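Carbon monoxide dehydrogenase (Thermococcus sp. AM4, PDB 6T7J) catalyses the reversible oxidation of carbon monoxide to carbon dioxide, though the form described here carries a broken, nickel-free cluster C. Local coordinates at residues L237-F242 with L311-V316; I272-I277 with C304-E309. One frame throughout, in Å; residues are numbered along the deposited sequence.

Contact 1: residues L237-F242 with L311-V316; sequences LSDILF and LMRLGV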
loop_
_atom_site.group_PDB
_atom_site.type_symbol
_atom_site.label_atom_id
_atom_site.label_comp_id
_atom_site.label_asym_id
_atom_site.label_seq_id
_atom_site.Cartn_x
_atom_site.Cartn_y
_atom_site.Cartn_z
ATOM N N LEU A 237 -18.666 -14.419 7.577
ATOM C CA LEU A 237 -18.541 -14.381 9.029
ATOM C C LEU A 237 -19.556 -13.440 9.661
ATOM O O LEU A 237 -20.049 -13.719 10.760
ATOM C CB LEU A 237 -17.123 -13.981 9.424
ATOM C CG LEU A 237 -16.062 -15.053 9.165
ATOM C CD1 LEU A 237 -14.747 -14.646 9.781
ATOM C CD2 LEU A 237 -16.506 -16.401 9.703
ATOM N N SER A 238 -19.891 -12.330 8.995
ATOM C CA SER A 238 -20.955 -11.472 9.506
ATOM C C SER A 238 -22.283 -12.214 9.528
ATOM O O SER A 238 -23.073 -12.058 10.466
ATOM C CB SER A 238 -21.058 -10.202 8.663
ATOM O OG SER A 238 -19.779 -9.653 8.410
ATOM N N ASP A 239 -22.540 -13.037 8.506
ATOM C CA ASP A 239 -23.749 -13.855 8.507
ATOM C C ASP A 239 -23.711 -14.895 9.620
ATOM O O ASP A 239 -24.710 -15.098 10.322
ATOM C CB ASP A 239 -23.928 -14.533 7.148
ATOM C CG ASP A 239 -24.364 -13.566 6.064
ATOM O OD1 ASP A 239 -24.633 -12.390 6.388
ATOM O OD2 ASP A 239 -24.437 -13.983 4.889
ATOM N N ILE A 240 -22.569 -15.563 9.798
ATOM C CA ILE A 240 -22.454 -16.592 10.828
ATOM C C ILE A 240 -22.653 -15.991 12.216
ATOM O O ILE A 240 -23.278 -16.604 13.091
ATOM C CB ILE A 240 -21.096 -17.311 10.708
ATOM C CG1 ILE A 240 -21.092 -18.240 9.492
ATOM C CG2 ILE A 240 -20.770 -18.089 11.980
ATOM C CD1 ILE A 240 -19.708 -18.577 8.989
ATOM N N LEU A 241 -22.149 -14.774 12.433
ATOM C CA LEU A 241 -22.199 -14.171 13.760
ATOM C C LEU A 241 -23.542 -13.504 14.041
ATOM O O LEU A 241 -24.064 -13.615 15.155
ATOM C CB LEU A 241 -21.064 -13.156 13.919
ATOM C CG LEU A 241 -19.679 -13.686 14.308
ATOM C CD1 LEU A 241 -18.594 -12.689 13.920
ATOM C CD2 LEU A 241 -19.610 -13.997 15.796
ATOM N N PHE A 242 -24.116 -12.807 13.058
ATOM C CA PHE A 242 -25.308 -11.995 13.284
ATOM C C PHE A 242 -26.521 -12.459 12.488
ATOM O O PHE A 242 -27.561 -11.791 12.525
ATOM C CB PHE A 242 -25.019 -10.526 12.960
ATOM C CG PHE A 242 -23.798 -9.987 13.639
ATOM C CD1 PHE A 242 -23.728 -9.924 15.022
ATOM C CD2 PHE A 242 -22.716 -9.548 12.897
ATOM C CE1 PHE A 242 -22.605 -9.431 15.650
ATOM C CE2 PHE A 242 -21.592 -9.056 13.519
ATOM C CZ PHE A 242 -21.534 -8.997 14.899
ATOM N N LEU A 311 -29.591 -2.585 8.626
ATOM C CA LEU A 311 -30.856 -2.606 7.900
ATOM C C LEU A 311 -31.191 -4.014 7.430
ATOM O O LEU A 311 -32.325 -4.482 7.589
ATOM C CB LEU A 311 -30.786 -1.643 6.714
ATOM C CG LEU A 311 -31.863 -1.774 5.635
ATOM C CD1 LEU A 311 -33.143 -1.111 6.098
ATOM C CD2 LEU A 311 -31.394 -1.169 4.320
ATOM N N MET A 312 -30.211 -4.707 6.845
ATOM C CA MET A 312 -30.442 -6.050 6.331
ATOM C C MET A 312 -30.725 -7.041 7.450
ATOM O O MET A 312 -31.505 -7.980 7.255
ATOM C CB MET A 312 -29.240 -6.523 5.512
ATOM C CG MET A 312 -28.923 -5.670 4.293
ATOM S SD MET A 312 -29.694 -6.270 2.782
ATOM C CE MET A 312 -28.925 -7.881 2.624
ATOM N N ARG A 313 -30.111 -6.861 8.618
ATOM C CA ARG A 313 -30.273 -7.861 9.668
ATOM C C ARG A 313 -31.377 -7.536 10.667
ATOM O O ARG A 313 -32.109 -8.442 11.077
ATOM C CB ARG A 313 -28.954 -8.066 10.415
ATOM C CG ARG A 313 -28.199 -9.305 9.970
ATOM C CD ARG A 313 -26.708 -9.051 9.935
ATOM N NE ARG A 313 -26.071 -9.706 8.797
ATOM C CZ ARG A 313 -24.860 -9.401 8.344
ATOM N NH1 ARG A 313 -24.150 -8.452 8.937
ATOM N NH2 ARG A 313 -24.357 -10.047 7.304
ATOM N N LEU A 314 -31.530 -6.274 11.068
ATOM C CA LEU A 314 -32.453 -5.917 12.135
ATOM C C LEU A 314 -33.628 -5.064 11.679
ATOM O O LEU A 314 -34.588 -4.908 12.442
ATOM C CB LEU A 314 -31.702 -5.181 13.253
ATOM C CG LEU A 314 -30.340 -5.780 13.608
ATOM C CD1 LEU A 314 -29.499 -4.789 14.391
ATOM C CD2 LEU A 314 -30.520 -7.073 14.386
ATOM N N GLY A 315 -33.589 -4.519 10.465
ATOM C CA GLY A 315 -34.624 -3.604 10.036
ATOM C C GLY A 315 -34.418 -2.181 10.493
ATOM O O GLY A 315 -35.374 -1.399 10.504
ATOM N N VAL A 316 -33.198 -1.824 10.882
ATOM C CA VAL A 316 -32.912 -0.451 11.310
ATOM C C VAL A 316 -33.126 0.492 10.132
ATOM O O VAL A 316 -32.627 0.219 9.023
ATOM C CB VAL A 316 -31.474 -0.342 11.847
ATOM C CG1 VAL A 316 -31.139 1.098 12.201
ATOM C CG2 VAL A 316 -31.282 -1.256 13.050
#
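Arg313 lies over the last turn of the 212-242 helix, its guanidinium face laid against the backbone of Ser238, whose carbonyl O sits about 3.8 Å above the plane near its centre. The helix ends come no nearer than 7.4 Å, between Phe242 CA and Arg313 CA, and the side chain of Arg313 makes the link. Bent at chi2 and chi3, the Arg313 chain passes the end of the helix with its CD 3.8 Å from Phe242 CB and its CG 3.6 Å from Phe242 O. At the far end Arg313 NH2 donates to Asp239 OD1 in a salt bridge; the modelled 2.5 Å is short and its exact value doubtful. The carboxylate oxygen is approached nearly along its C-O axis, but the angle at the hydrogen is only 136° and the two planes stand 84° apart, so a single oxygen and a single nitrogen carry the pairing instead of a two-pronged grip. Asp239 OD2 pairs with Lys129 and Arg527, a charge network that probably keeps the carboxylate ionised. Of the Ser238 side chain it is CB that touches, 3.6 Å from Arg313 NH1, while OG bonds to Ala234 O. The contact joins the C-terminal ends of helices 212-242 and 304-314, with helix 271-281 against the Phe242 ring, helix 81-115 behind Leu237 and Leu241, and His518 of strand 516-518 against Leu311 and Met312.

Contact 2: residues I272-I277 with C304-E309; sequences ILSTKI and CCTGNE. With MSK (Broken Fe4S4 cluster), chain F.
Ile272, near the start of the 271-281 helix, turns from the 304-309 segment and packs on Val107 and Val110 of helix 81-115. Leu273 lies against Thr362 and Phe376, and the direct link falls to Ser274. The closest backbone approach of the pair is here, with Ser274 CA 6.5 Å from Thr306 CA. Ser274 OG is placed between its backbone N and carbonyl carbon (chi1 66°), and in that position it meets Thr306 OG1 at 2.9 Å, a hydrogen bond between hydroxyls in which either may be the donor. Thr306 reaches back with OG1 set opposite its own N (chi1 -154°), and this oxygen has a further hydrogen bond to a residue adjoining the segments. Thr275, next in line, returns its hydroxyl to Pro271 O, and Lys276 is engaged by Asp382, Tyr121 O and the ring of Tyr122.

On the opposite segment the residue just before Thr306 is a cluster ligand: Cys305 SG binds an iron, FE1, of the broken Fe4S4 cluster at 2.3 Å, and His269 completes the protein ligation of that iron. Cys304 flanks the cluster, its CB 3.7 Å from S1. The chemistry implies a division of labour on one helical turn: neighbouring residues point in different directions, Cys305 giving soft thiolate coordination to the iron and Thr306 a buried hydroxyl pairing that ties the ligand-bearing helix to helix 271-281.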
loop_
_atom_site.group_PDB
_atom_site.type_symbol
_atom_site.label_atom_id
_atom_site.label_comp_id
_atom_site.label_asym_id
_atom_site.label_seq_id
_atom_site.Cartn_x
_atom_site.Cartn_y
_atom_site.Cartn_z
ATOM N N ILE A 272 -19.735 -5.200 13.824
ATOM C CA ILE A 272 -19.394 -5.627 15.182
ATOM C C ILE A 272 -19.807 -4.560 16.184
ATOM O O ILE A 272 -20.238 -4.863 17.304
ATOM C CB ILE A 272 -17.886 -5.937 15.295
ATOM C CG1 ILE A 272 -17.405 -6.912 14.213
ATOM C CG2 ILE A 272 -17.546 -6.481 16.678
ATOM C CD1 ILE A 272 -18.377 -7.994 13.824
ATOM N N LEU A 273 -19.690 -3.293 15.791
ATOM C CA LEU A 273 -20.060 -2.159 16.626
ATOM C C LEU A 273 -21.530 -1.781 16.466
ATOM O O LEU A 273 -22.229 -1.558 17.461
ATOM C CB LEU A 273 -19.168 -0.961 16.286
ATOM C CG LEU A 273 -19.655 0.413 16.744
ATOM C CD1 LEU A 273 -19.385 0.596 18.229
ATOM C CD2 LEU A 273 -18.994 1.518 15.931
ATOM N N SER A 274 -22.012 -1.721 15.220
ATOM C CA SER A 274 -23.333 -1.157 14.964
ATOM C C SER A 274 -24.447 -2.077 15.449
ATOM O O SER A 274 -25.478 -1.598 15.931
ATOM C CB SER A 274 -23.497 -0.856 13.474
ATOM O OG SER A 274 -23.484 -2.046 12.705
ATOM N N THR A 275 -24.272 -3.398 15.328
ATOM C CA THR A 275 -25.293 -4.305 15.844
ATOM C C THR A 275 -25.452 -4.144 17.351
ATOM O O THR A 275 -26.577 -4.070 17.865
ATOM C CB THR A 275 -24.952 -5.754 15.495
ATOM O OG1 THR A 275 -23.647 -6.077 15.993
ATOM C CG2 THR A 275 -24.983 -5.963 13.989
ATOM N N LYS A 276 -24.331 -4.067 18.075
ATOM C CA LYS A 276 -24.389 -3.858 19.516
ATOM C C LYS A 276 -25.024 -2.516 19.854
ATOM O O LYS A 276 -25.867 -2.432 20.756
ATOM C CB LYS A 276 -22.989 -3.955 20.117
ATOM C CG LYS A 276 -22.475 -5.377 20.255
ATOM C CD LYS A 276 -23.478 -6.252 20.983
ATOM C CE LYS A 276 -22.877 -7.598 21.325
ATOM N NZ LYS A 276 -23.840 -8.481 22.042
ATOM N N ILE A 277 -24.636 -1.455 19.140
ATOM C CA ILE A 277 -25.194 -0.132 19.414
ATOM C C ILE A 277 -26.705 -0.140 19.210
ATOM O O ILE A 277 -27.465 0.359 20.049
ATOM C CB ILE A 277 -24.516 0.935 18.536
ATOM C CG1 ILE A 277 -23.043 1.096 18.918
ATOM C CG2 ILE A 277 -25.241 2.266 18.664
ATOM C CD1 ILE A 277 -22.826 1.629 20.313
ATOM N N CYS A 304 -24.616 4.662 5.288
ATOM C CA CYS A 304 -23.582 3.960 4.519
ATOM C C CYS A 304 -23.641 2.466 4.852
ATOM O O CYS A 304 -24.712 1.929 5.164
ATOM C CB CYS A 304 -22.234 4.615 4.756
ATOM S SG CYS A 304 -22.042 6.202 3.908
ATOM N N CYS A 305 -22.497 1.781 4.797
ATOM C CA CYS A 305 -22.521 0.323 4.746
ATOM C C CYS A 305 -22.845 -0.308 6.097
ATOM O O CYS A 305 -23.506 -1.348 6.144
ATOM C CB CYS A 305 -21.193 -0.201 4.201
ATOM S SG CYS A 305 -21.132 -0.225 2.391
ATOM N N THR A 306 -22.401 0.285 7.207
ATOM C CA THR A 306 -22.821 -0.253 8.499
ATOM C C THR A 306 -24.320 -0.054 8.709
ATOM O O THR A 306 -24.994 -0.918 9.300
ATOM C CB THR A 306 -21.993 0.374 9.630
ATOM O OG1 THR A 306 -21.947 -0.521 10.747
ATOM C CG2 THR A 306 -22.559 1.721 10.078
ATOM N N GLY A 307 -24.864 1.052 8.191
ATOM C CA GLY A 307 -26.304 1.211 8.161
ATOM C C GLY A 307 -26.973 0.135 7.332
ATOM O O GLY A 307 -28.029 -0.377 7.702
ATOM N N ASN A 308 -26.355 -0.237 6.208
ATOM C CA ASN A 308 -26.904 -1.316 5.394
ATOM C C ASN A 308 -26.866 -2.643 6.143
ATOM O O ASN A 308 -27.788 -3.455 6.020
ATOM C CB ASN A 308 -26.142 -1.427 4.075
ATOM C CG ASN A 308 -26.658 -0.468 3.021
ATOM O OD1 ASN A 308 -27.865 -0.264 2.888
ATOM N ND2 ASN A 308 -25.742 0.129 2.267
ATOM N N GLU A 309 -25.808 -2.883 6.918
ATOM C CA GLU A 309 -25.725 -4.112 7.705
ATOM C C GLU A 309 -26.870 -4.192 8.709
ATOM O O GLU A 309 -27.598 -5.196 8.771
ATOM C CB GLU A 309 -24.377 -4.197 8.429
ATOM C CG GLU A 309 -23.154 -4.062 7.537
ATOM C CD GLU A 309 -22.727 -5.374 6.908
ATOM O OE1 GLU A 309 -23.469 -6.371 7.039
ATOM O OE2 GLU A 309 -21.647 -5.407 6.279
HETATM S S1 MSK F . -19.946 3.348 2.079
HETATM S S3 MSK F . -17.522 2.763 -0.339
HETATM S S4 MSK F . -19.233 5.738 -0.365
HETATM S S5 MSK F . -20.695 2.663 -0.939
HETATM FE FE1 MSK F . -19.296 1.184 2.028
HETATM FE FE2 MSK F . -20.865 4.410 0.224
HETATM FE FE3 MSK F . -18.875 3.989 -1.612
HETATM FE FE4 MSK F . -18.248 4.392 0.992
#

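Overall arrangement
Contact 1 and contact 2 illustrate how one helix can serve two neighbours: 304-314 begins beside the cluster, with Cys305 as an iron ligand, pairs with helix 271-281 in its first turns and with the end of 212-242 at its last. Their centres lie 8 Å apart, and Phe242 joins them directly, its CE2 3.4 Å from Ile272 CD1 and its CE1 3.5 Å from Thr275 OG1. A salt bridge from Glu309 to Arg313 NH1 also spans the two contacts. Cys305 of contact 2 binds iron itself, whereas Ser238, on helix 212-242 in contact 1, has its side chain about 13 Å from the cluster, so contact 1 belongs to the surrounding packing.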